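Local coordinates for nucleoporin NUP159 (Saccharomyces cerevisiae, PDB 1XIP), which is a nuclear pore complex component whose N-terminal beta-propeller domain tethers the helicase Dbp5 to the pore for mRNA export, at residues Thr13-Gly18 and Glu315-Ser320; Gln41-Ser46 and Gly339-Val344; Leu51-Ser56 and Val93-Asp98; Ala292-Leu297 and Val305-Ser310. One frame throughout, in Å; residues are numbered along the deposited sequence.

Interaction 1: Thr13-Gly18 and Glu315-Ser320; sequences TSEDFG and EPSQDS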
# COMPACT_ATOMS: atom_id res chain seq x y z
N THR A 13 -3.29 -15.97 -18.59
CA THR A 13 -4.72 -15.76 -18.65
C THR A 13 -5.39 -16.90 -17.92
O THR A 13 -5.21 -18.06 -18.27
CB THR A 13 -5.19 -15.72 -20.11
OG1 THR A 13 -4.44 -14.75 -20.82
CG2 THR A 13 -6.62 -15.20 -20.19
N SER A 14 -6.14 -16.56 -16.88
CA SER A 14 -6.75 -17.58 -16.04
C SER A 14 -8.25 -17.46 -16.12
O SER A 14 -8.80 -16.36 -16.03
CB SER A 14 -6.28 -17.43 -14.59
OG SER A 14 -6.70 -18.53 -13.79
N GLU A 15 -8.92 -18.60 -16.29
CA GLU A 15 -10.37 -18.64 -16.29
C GLU A 15 -10.92 -18.99 -14.91
O GLU A 15 -12.12 -19.29 -14.76
CB GLU A 15 -10.87 -19.63 -17.35
CG GLU A 15 -12.22 -19.25 -17.94
CD GLU A 15 -12.25 -19.34 -19.45
OE1 GLU A 15 -11.24 -18.99 -20.12
OE2 GLU A 15 -13.32 -19.76 -19.97
N ASP A 16 -10.05 -18.96 -13.91
CA ASP A 16 -10.43 -19.29 -12.53
C ASP A 16 -10.36 -18.07 -11.60
O ASP A 16 -10.69 -18.17 -10.43
CB ASP A 16 -9.53 -20.39 -11.98
CG ASP A 16 -9.45 -21.59 -12.89
OD1 ASP A 16 -8.36 -22.20 -12.96
OD2 ASP A 16 -10.42 -22.02 -13.55
N PHE A 17 -9.93 -16.94 -12.14
CA PHE A 17 -9.77 -15.72 -11.36
C PHE A 17 -10.60 -14.62 -11.95
O PHE A 17 -10.66 -14.45 -13.17
CB PHE A 17 -8.31 -15.27 -11.36
CG PHE A 17 -7.47 -15.96 -10.33
CD1 PHE A 17 -6.52 -16.92 -10.72
CD2 PHE A 17 -7.63 -15.67 -8.98
CE1 PHE A 17 -5.74 -17.58 -9.75
CE2 PHE A 17 -6.86 -16.32 -8.01
CZ PHE A 17 -5.92 -17.27 -8.40
N GLY A 18 -11.25 -13.86 -11.06
CA GLY A 18 -11.92 -12.65 -11.47
C GLY A 18 -12.38 -11.79 -10.31
O GLY A 18 -12.51 -12.26 -9.17
N GLU A 315 -3.97 -12.36 -15.56
CA GLU A 315 -5.07 -11.60 -16.08
C GLU A 315 -6.27 -12.52 -16.11
O GLU A 315 -6.15 -13.68 -16.52
CB GLU A 315 -4.75 -11.09 -17.49
CG GLU A 315 -4.01 -9.75 -17.54
CD GLU A 315 -4.19 -9.03 -18.88
OE1 GLU A 315 -3.77 -9.57 -19.93
OE2 GLU A 315 -4.75 -7.91 -18.88
N PRO A 316 -7.42 -12.02 -15.66
CA PRO A 316 -8.70 -12.72 -15.86
C PRO A 316 -9.02 -12.80 -17.35
O PRO A 316 -8.54 -11.96 -18.12
CB PRO A 316 -9.71 -11.82 -15.15
CG PRO A 316 -8.90 -11.00 -14.23
CD PRO A 316 -7.60 -10.77 -14.90
N SER A 317 -9.80 -13.80 -17.75
CA SER A 317 -10.03 -14.07 -19.17
C SER A 317 -11.08 -13.16 -19.82
O SER A 317 -11.30 -13.24 -21.03
CB SER A 317 -10.38 -15.56 -19.40
OG SER A 317 -11.37 -16.02 -18.49
N GLN A 318 -11.71 -12.30 -19.03
CA GLN A 318 -12.70 -11.37 -19.58
C GLN A 318 -12.64 -10.01 -18.91
O GLN A 318 -12.21 -9.90 -17.76
CB GLN A 318 -14.11 -11.97 -19.49
CG GLN A 318 -14.66 -12.39 -20.85
CD GLN A 318 -15.57 -13.58 -20.77
OE1 GLN A 318 -16.63 -13.52 -20.13
NE2 GLN A 318 -15.17 -14.68 -21.40
N ASP A 319 -13.08 -8.97 -19.63
CA ASP A 319 -12.85 -7.58 -19.22
C ASP A 319 -13.72 -7.08 -18.06
O ASP A 319 -13.34 -6.14 -17.37
CB ASP A 319 -12.96 -6.62 -20.42
CG ASP A 319 -11.60 -6.09 -20.86
OD1 ASP A 319 -10.94 -5.39 -20.06
OD2 ASP A 319 -11.10 -6.35 -21.98
N SER A 320 -14.88 -7.70 -17.84
CA SER A 320 -15.74 -7.35 -16.71
C SER A 320 -15.18 -7.85 -15.36
O SER A 320 -15.64 -7.43 -14.29
CB SER A 320 -17.16 -7.90 -16.93
OG SER A 320 -17.13 -9.24 -17.39

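Interaction 2: Gln41-Ser46 and Gly339-Val344; sequences QNLDIS and GVAVDV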
# COMPACT_ATOMS: atom_id res chain seq x y z
N GLN A 41 -1.89 5.54 3.41
CA GLN A 41 -2.52 4.29 3.78
C GLN A 41 -3.72 4.61 4.62
O GLN A 41 -3.73 4.38 5.84
CB GLN A 41 -1.55 3.43 4.54
CG GLN A 41 -0.52 2.83 3.63
CD GLN A 41 0.55 2.10 4.37
OE1 GLN A 41 0.48 0.87 4.50
NE2 GLN A 41 1.56 2.83 4.85
N ASN A 42 -4.74 5.15 3.95
CA ASN A 42 -5.79 5.86 4.63
C ASN A 42 -7.08 5.05 4.80
O ASN A 42 -8.19 5.63 4.92
CB ASN A 42 -6.04 7.17 3.89
CG ASN A 42 -4.98 8.21 4.17
OD1 ASN A 42 -3.87 7.89 4.60
ND2 ASN A 42 -5.31 9.45 3.93
N LEU A 43 -6.94 3.72 4.83
CA LEU A 43 -8.07 2.84 5.10
C LEU A 43 -7.58 1.57 5.73
O LEU A 43 -6.64 0.94 5.23
CB LEU A 43 -8.82 2.51 3.80
CG LEU A 43 -9.84 1.39 3.93
CD1 LEU A 43 -11.17 1.97 4.42
CD2 LEU A 43 -10.04 0.69 2.63
N ASP A 44 -8.23 1.17 6.81
CA ASP A 44 -7.94 -0.10 7.47
C ASP A 44 -9.23 -0.75 7.92
O ASP A 44 -10.23 -0.08 8.12
CB ASP A 44 -7.00 0.08 8.66
CG ASP A 44 -6.35 -1.23 9.11
OD1 ASP A 44 -6.37 -2.22 8.33
OD2 ASP A 44 -5.77 -1.36 10.22
N ILE A 45 -9.20 -2.07 8.07
CA ILE A 45 -10.37 -2.83 8.46
C ILE A 45 -9.96 -3.79 9.54
O ILE A 45 -8.90 -4.38 9.48
CB ILE A 45 -10.94 -3.60 7.26
CG1 ILE A 45 -11.62 -2.64 6.28
CG2 ILE A 45 -11.87 -4.72 7.74
CD1 ILE A 45 -12.15 -3.30 5.01
N SER A 46 -10.78 -3.91 10.56
CA SER A 46 -10.56 -4.90 11.58
C SER A 46 -11.74 -5.86 11.51
O SER A 46 -12.88 -5.50 11.82
CB SER A 46 -10.50 -4.25 12.94
OG SER A 46 -10.97 -5.13 13.91
N GLY A 339 -6.00 4.16 0.02
CA GLY A 339 -6.01 3.07 0.99
C GLY A 339 -6.67 1.82 0.41
O GLY A 339 -7.50 1.91 -0.53
N VAL A 340 -6.29 0.65 0.95
CA VAL A 340 -6.78 -0.65 0.49
C VAL A 340 -6.91 -1.55 1.72
O VAL A 340 -6.09 -1.50 2.60
CB VAL A 340 -5.79 -1.30 -0.53
CG1 VAL A 340 -6.31 -2.60 -1.06
CG2 VAL A 340 -5.49 -0.39 -1.69
N ALA A 341 -7.94 -2.37 1.79
CA ALA A 341 -8.09 -3.23 2.97
C ALA A 341 -8.96 -4.46 2.67
O ALA A 341 -9.64 -4.48 1.64
CB ALA A 341 -8.65 -2.45 4.15
N VAL A 342 -8.91 -5.47 3.53
CA VAL A 342 -9.61 -6.73 3.27
C VAL A 342 -10.67 -7.07 4.30
O VAL A 342 -10.43 -7.06 5.50
CB VAL A 342 -8.63 -7.94 3.16
CG1 VAL A 342 -9.35 -9.16 2.65
CG2 VAL A 342 -7.48 -7.59 2.20
N ASP A 343 -11.85 -7.39 3.78
CA ASP A 343 -13.02 -7.70 4.58
C ASP A 343 -13.40 -9.17 4.35
O ASP A 343 -13.58 -9.62 3.23
CB ASP A 343 -14.15 -6.75 4.20
CG ASP A 343 -15.53 -7.18 4.71
OD1 ASP A 343 -15.65 -7.97 5.67
OD2 ASP A 343 -16.57 -6.73 4.21
N VAL A 344 -13.51 -9.88 5.45
CA VAL A 344 -13.67 -11.32 5.48
C VAL A 344 -14.93 -11.72 6.27
O VAL A 344 -15.37 -12.85 6.18
CB VAL A 344 -12.38 -11.95 6.11
CG1 VAL A 344 -12.67 -13.16 6.96
CG2 VAL A 344 -11.37 -12.28 5.02
O HOH W 1 -4.50 1.31 3.09

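Interaction 3: Leu51-Ser56 and Val93-Asp98; sequences LFVAAS and VCFHGD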
# COMPACT_ATOMS: atom_id res chain seq x y z
N LEU A 51 -14.94 -3.24 12.30
CA LEU A 51 -14.86 -1.78 12.19
C LEU A 51 -13.96 -1.38 11.02
O LEU A 51 -13.22 -2.21 10.52
CB LEU A 51 -14.31 -1.16 13.49
CG LEU A 51 -15.03 -1.33 14.82
CD1 LEU A 51 -14.26 -0.66 15.88
CD2 LEU A 51 -16.47 -0.78 14.82
N PHE A 52 -14.05 -0.12 10.61
CA PHE A 52 -13.09 0.50 9.67
C PHE A 52 -12.71 1.89 10.13
O PHE A 52 -13.52 2.59 10.77
CB PHE A 52 -13.67 0.58 8.25
CG PHE A 52 -14.79 1.59 8.11
CD1 PHE A 52 -14.53 2.89 7.62
CD2 PHE A 52 -16.09 1.26 8.47
CE1 PHE A 52 -15.55 3.83 7.51
CE2 PHE A 52 -17.10 2.19 8.36
CZ PHE A 52 -16.83 3.49 7.87
N VAL A 53 -11.47 2.27 9.84
CA VAL A 53 -11.05 3.66 9.81
C VAL A 53 -10.74 4.05 8.39
O VAL A 53 -10.20 3.24 7.60
CB VAL A 53 -9.70 3.93 10.52
CG1 VAL A 53 -9.85 4.93 11.59
CG2 VAL A 53 -9.05 2.67 10.97
N ALA A 54 -10.97 5.31 8.09
CA ALA A 54 -10.70 5.87 6.78
C ALA A 54 -10.47 7.34 6.97
O ALA A 54 -11.02 7.94 7.90
CB ALA A 54 -11.87 5.63 5.86
N ALA A 55 -9.63 7.92 6.12
CA ALA A 55 -9.42 9.34 6.09
C ALA A 55 -9.29 9.85 4.64
O ALA A 55 -8.50 9.32 3.86
CB ALA A 55 -8.18 9.69 6.89
N SER A 56 -10.06 10.86 4.29
CA SER A 56 -9.91 11.53 3.00
C SER A 56 -10.28 12.97 3.15
O SER A 56 -11.14 13.31 3.97
CB SER A 56 -10.80 10.90 1.93
OG SER A 56 -10.50 11.43 0.64
N VAL A 93 -3.38 5.14 8.83
CA VAL A 93 -4.54 4.85 9.64
C VAL A 93 -4.52 3.33 9.85
O VAL A 93 -4.18 2.60 8.91
CB VAL A 93 -5.80 5.35 8.90
CG1 VAL A 93 -6.74 4.21 8.47
CG2 VAL A 93 -6.49 6.44 9.67
N CYS A 94 -4.81 2.86 11.06
CA CYS A 94 -4.73 1.43 11.35
C CYS A 94 -5.15 1.01 12.76
O CYS A 94 -4.92 1.75 13.71
CB CYS A 94 -3.32 0.91 11.05
SG CYS A 94 -2.24 0.74 12.48
N PHE A 95 -5.72 -0.19 12.87
CA PHE A 95 -6.11 -0.74 14.17
C PHE A 95 -4.95 -1.42 14.84
O PHE A 95 -4.17 -2.10 14.18
CB PHE A 95 -7.27 -1.72 14.04
CG PHE A 95 -8.54 -1.10 13.55
CD1 PHE A 95 -8.86 -1.11 12.19
CD2 PHE A 95 -9.42 -0.51 14.42
CE1 PHE A 95 -10.03 -0.54 11.72
CE2 PHE A 95 -10.60 0.06 13.97
CZ PHE A 95 -10.91 0.05 12.61
N HIS A 96 -4.83 -1.25 16.15
CA HIS A 96 -3.77 -1.87 16.95
C HIS A 96 -4.29 -2.14 18.35
O HIS A 96 -4.51 -1.21 19.12
CB HIS A 96 -2.55 -0.95 17.01
CG HIS A 96 -1.45 -1.47 17.91
ND1 HIS A 96 -1.18 -0.92 19.14
CD2 HIS A 96 -0.57 -2.48 17.74
CE1 HIS A 96 -0.16 -1.57 19.70
NE2 HIS A 96 0.23 -2.52 18.87
N GLY A 97 -4.47 -3.40 18.70
CA GLY A 97 -5.05 -3.72 19.99
C GLY A 97 -6.41 -3.05 20.07
O GLY A 97 -7.20 -3.15 19.15
N ASP A 98 -6.66 -2.34 21.16
CA ASP A 98 -7.94 -1.65 21.30
C ASP A 98 -7.86 -0.16 20.94
O ASP A 98 -8.60 0.66 21.46
CB ASP A 98 -8.49 -1.85 22.71
CG ASP A 98 -9.21 -3.20 22.87
OD1 ASP A 98 -8.52 -4.25 22.96
OD2 ASP A 98 -10.46 -3.30 22.89

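Interaction 4: Ala292-Leu297 and Val305-Ser310; sequences ANVNVL and VSIWDS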
# COMPACT_ATOMS: atom_id res chain seq x y z
N ALA A 292 0.70 -21.04 -1.34
CA ALA A 292 0.29 -20.09 -2.37
C ALA A 292 -0.59 -18.97 -1.86
O ALA A 292 -1.78 -19.15 -1.57
CB ALA A 292 -0.38 -20.81 -3.53
N ASN A 293 0.02 -17.80 -1.79
CA ASN A 293 -0.65 -16.57 -1.46
C ASN A 293 -0.77 -15.73 -2.72
O ASN A 293 0.22 -15.48 -3.42
CB ASN A 293 0.10 -15.81 -0.35
CG ASN A 293 1.62 -16.08 -0.33
OD1 ASN A 293 2.14 -16.91 -1.11
ND2 ASN A 293 2.33 -15.38 0.55
N VAL A 294 -2.00 -15.34 -3.01
CA VAL A 294 -2.30 -14.39 -4.05
C VAL A 294 -2.11 -12.98 -3.48
O VAL A 294 -2.60 -12.67 -2.42
CB VAL A 294 -3.76 -14.58 -4.52
CG1 VAL A 294 -4.10 -13.62 -5.62
CG2 VAL A 294 -3.96 -16.00 -4.98
N ASN A 295 -1.37 -12.14 -4.18
CA ASN A 295 -1.25 -10.74 -3.80
C ASN A 295 -1.95 -9.83 -4.77
O ASN A 295 -1.64 -9.82 -5.94
CB ASN A 295 0.20 -10.32 -3.70
CG ASN A 295 0.96 -11.19 -2.79
OD1 ASN A 295 0.79 -11.12 -1.58
ND2 ASN A 295 1.78 -12.06 -3.35
N VAL A 296 -2.90 -9.06 -4.25
CA VAL A 296 -3.58 -8.03 -5.02
C VAL A 296 -2.78 -6.75 -4.88
O VAL A 296 -2.42 -6.35 -3.77
CB VAL A 296 -4.99 -7.79 -4.48
CG1 VAL A 296 -5.71 -6.78 -5.33
CG2 VAL A 296 -5.78 -9.11 -4.45
N LEU A 297 -2.50 -6.13 -6.03
CA LEU A 297 -1.64 -4.95 -6.07
C LEU A 297 -2.28 -3.75 -6.76
O LEU A 297 -3.02 -3.91 -7.73
CB LEU A 297 -0.31 -5.28 -6.74
CG LEU A 297 0.48 -6.40 -6.10
CD1 LEU A 297 1.27 -7.13 -7.14
CD2 LEU A 297 1.37 -5.82 -5.03
N VAL A 305 -5.66 -2.61 -11.04
CA VAL A 305 -5.40 -3.51 -9.95
C VAL A 305 -4.89 -4.84 -10.51
O VAL A 305 -5.55 -5.47 -11.33
CB VAL A 305 -6.67 -3.71 -9.08
CG1 VAL A 305 -6.42 -4.67 -7.95
CG2 VAL A 305 -7.16 -2.36 -8.53
N SER A 306 -3.71 -5.26 -10.07
CA SER A 306 -3.08 -6.47 -10.59
C SER A 306 -3.19 -7.63 -9.64
O SER A 306 -3.47 -7.45 -8.46
CB SER A 306 -1.60 -6.21 -10.87
OG SER A 306 -1.46 -4.98 -11.54
N ILE A 307 -2.96 -8.82 -10.17
CA ILE A 307 -2.91 -10.04 -9.37
C ILE A 307 -1.56 -10.75 -9.58
O ILE A 307 -1.14 -10.96 -10.71
CB ILE A 307 -4.06 -10.97 -9.75
CG1 ILE A 307 -5.40 -10.24 -9.67
CG2 ILE A 307 -4.08 -12.16 -8.83
CD1 ILE A 307 -6.54 -11.00 -10.35
N TRP A 308 -0.90 -11.11 -8.49
CA TRP A 308 0.32 -11.90 -8.51
C TRP A 308 0.03 -13.23 -7.81
O TRP A 308 -0.41 -13.23 -6.66
CB TRP A 308 1.42 -11.16 -7.77
CG TRP A 308 2.67 -11.95 -7.63
CD1 TRP A 308 3.10 -12.62 -6.54
CD2 TRP A 308 3.66 -12.16 -8.65
NE1 TRP A 308 4.30 -13.24 -6.80
CE2 TRP A 308 4.66 -12.98 -8.10
CE3 TRP A 308 3.79 -11.76 -9.99
CZ2 TRP A 308 5.77 -13.39 -8.82
CZ3 TRP A 308 4.89 -12.18 -10.71
CH2 TRP A 308 5.87 -12.99 -10.12
N ASP A 309 0.25 -14.37 -8.46
CA ASP A 309 -0.10 -15.66 -7.85
C ASP A 309 1.06 -16.38 -7.12
O ASP A 309 0.90 -17.53 -6.72
CB ASP A 309 -0.77 -16.58 -8.88
CG ASP A 309 0.16 -17.34 -9.79
OD1 ASP A 309 1.38 -17.06 -9.79
OD2 ASP A 309 -0.31 -18.23 -10.54
N SER A 310 2.20 -15.70 -6.96
CA SER A 310 3.39 -16.27 -6.31
C SER A 310 4.50 -16.59 -7.33
O SER A 310 5.66 -16.71 -6.98
CB SER A 310 3.02 -17.51 -5.49
OG SER A 310 3.23 -18.68 -6.26

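Interaction 1: Thr13-Gly18 and Glu315-Ser320
S14 and E315 join the two segments through their backbones. They lie in a small two-stranded parallel sheet, made by strands 11-14 and 313-316, in the N-terminal beta-propeller domain of Nup159. T13 pairs with E315 and S14 with P316. S14 N donates to E315 O at 2.9 Å. The same oxygen is approached by T13 CA at 3.3 Å in a CA-H...O contact, so one carbonyl serves two neighbouring residues.

The side chains of T13 and E315 lie on one face of the sheet, those of S14 and P316 on the other. On the first face the T13 methyl does the touching. CG2 is anti to the backbone N (OG1 has chi1 -54°) and rests against S317 CA at 3.7 Å. The carboxylate of E315 turns instead to R322, with which it forms a salt bridge. On the second face CB of the P316 ring lies 3.4 Å from F17 O. The F17 ring leads off from P316 and packs on I288 and I314.

Beyond the strands, S317 meets E15. The E15 chain is bent at chi2 (133°), and its carboxylate comes back to the serine. The hydrogen bond from S317 OG to E15 OE1 is weak, at 3.4 Å. The serine oxygen meets the aliphatic part of the glutamate as well as its carboxylate: S317 OG also lies 3.4 Å from E15 CG.

Interaction 2: Gln41-Ser46 and Gly339-Val344
N42 begins the contact with its backbone N 3.8 Å from G339 CA. G339 has no side chain, and the two backbones come close here. The N42 amide turns to V90 O and A55 O. L43 follows. Its CG is anti to the backbone N (chi1 169°), and CD2 lies 3.8 Å from A341 CB. One water links the backbones: it donates to L43 O at 3.0 Å and accepts from V340 N at 2.9 Å. Strands 43-46 and 337-343 are edge strands of two four-stranded propeller blades. Their parts 43-46 and 339-343 run side by side nearly parallel, 13° apart. Within these two segments packing and one water join the blades, and N42 adds a backbone bond to I338 just before. D44 points away from the other blade, and its OD2 takes a hydrogen bond from F95 N. I45 points back. Its CG1 is 3.7 Å from A341 CB, and CD1 also reaches D343 CB. CG2 sits 3.5 Å from V342 O. An alanine here would probably open a gap beside A341 and D343 and leave V342 O without its methyl neighbour. The D343 carboxylate itself is held by T346 and Y367.

Interaction 3: Leu51-Ser56 and Val93-Asp98
F95 and V53 carry the aromatic part of this contact. The two side chains reach toward each other tip to tip. V53 CG2 stands over one face of the F95 ring, 3.4 Å from CE1 and 3.6 Å from CZ. F95 CG is anti to its own carbonyl carbon (chi1 -64°), which sets the root of the ring toward strand 51-56. The far end of the ring meets the backbone of that strand. F52 C lies at the ring edge, near its plane, 3.6 Å from F95 CZ. L51 adds its CB at 3.7 Å from F95 CZ, coming obliquely, and the two side chains cross at about a right angle. An alanine in place of F95 would probably open a gap between the strands and leave V53 CG2 and L51 CB without the ring they pack on.

These strands belong to different blades of the beta-propeller. Strand 51-56 bonds to strands 43-46 and 59-64, while strand 90-96 bonds to strand 99-104 in the next blade. Strands 51-56 and 93-96 run roughly antiparallel, at 156°. They are joined by packing of side chains on each other and on the backbone of 51-56, without hydrogen bonds between them.

The aliphatic part is V53 against V93. The two valines slide past each other in opposite directions. V93 CG1 lies 3.6 Å from V53 CB and 3.7 Å from V53 O. V93 CG2 is further off, at 4.2 Å from V53 CG1. The neighbouring strands add to the same packing: V53 and F95 both touch V100, V93 touches V102, and V53 also touches V62.

Interaction 4: Ala292-Leu297 and Val305-Ser310
N295 and W308 form the tight centre of this contact, with two backbone bonds. N295 N binds W308 O at 2.9 Å, and W308 N binds N295 O at 3.0 Å. L297 and S306 repeat the pattern, with L297 N on S306 O and S306 N on L297 O. V296 and I307 make the non-hydrogen-bonded pair in between, on the other face. The side chains of N295 and W308 lie side by side on one face, pointing the same way, with amide and ring planes 21° apart. N295 ND2 is at the ring edge, 3.5 Å from W308 CD1, while OD1 bonds to T283 OG1. L297 CD1 touches W308 CB on the same face. Two aliphatic contacts are also close: V294 CG1 to I307 CG2 at 3.5 Å, and V296 CG1 to V305 CG1 at 3.4 Å.

The N293 and S310 end is looser. Both residues are partly exposed, and N293 O lies 3.9 Å from D309 C and 4.0 Å from S310 CB. D309 points away and forms a salt bridge with K311. Strand 279-284 flanks the segments on one side, and I307 bonds to I314 of strand 313-316 on the other: a beta hairpin within a propeller blade.

In the fold
From the N terminus, the first of these segments is 13-18. It closes the long loop of interaction 1 at 315-320. The next strand, 18-26, pairs with strand 374-381 in the last blade, a closure of the velcro kind known in propellers. Interaction 2 opens at 41-46 and ends at 339-344, so it crosses interaction 1. Interactions 3 and 4 nest inside both loops and follow each other in series. Interaction 3 ties the blade begun by strand 43-46 to the next one, and it touches interaction 2 through D44. Interaction 4 is a local hairpin, and V294 in it touches F17 of interaction 1.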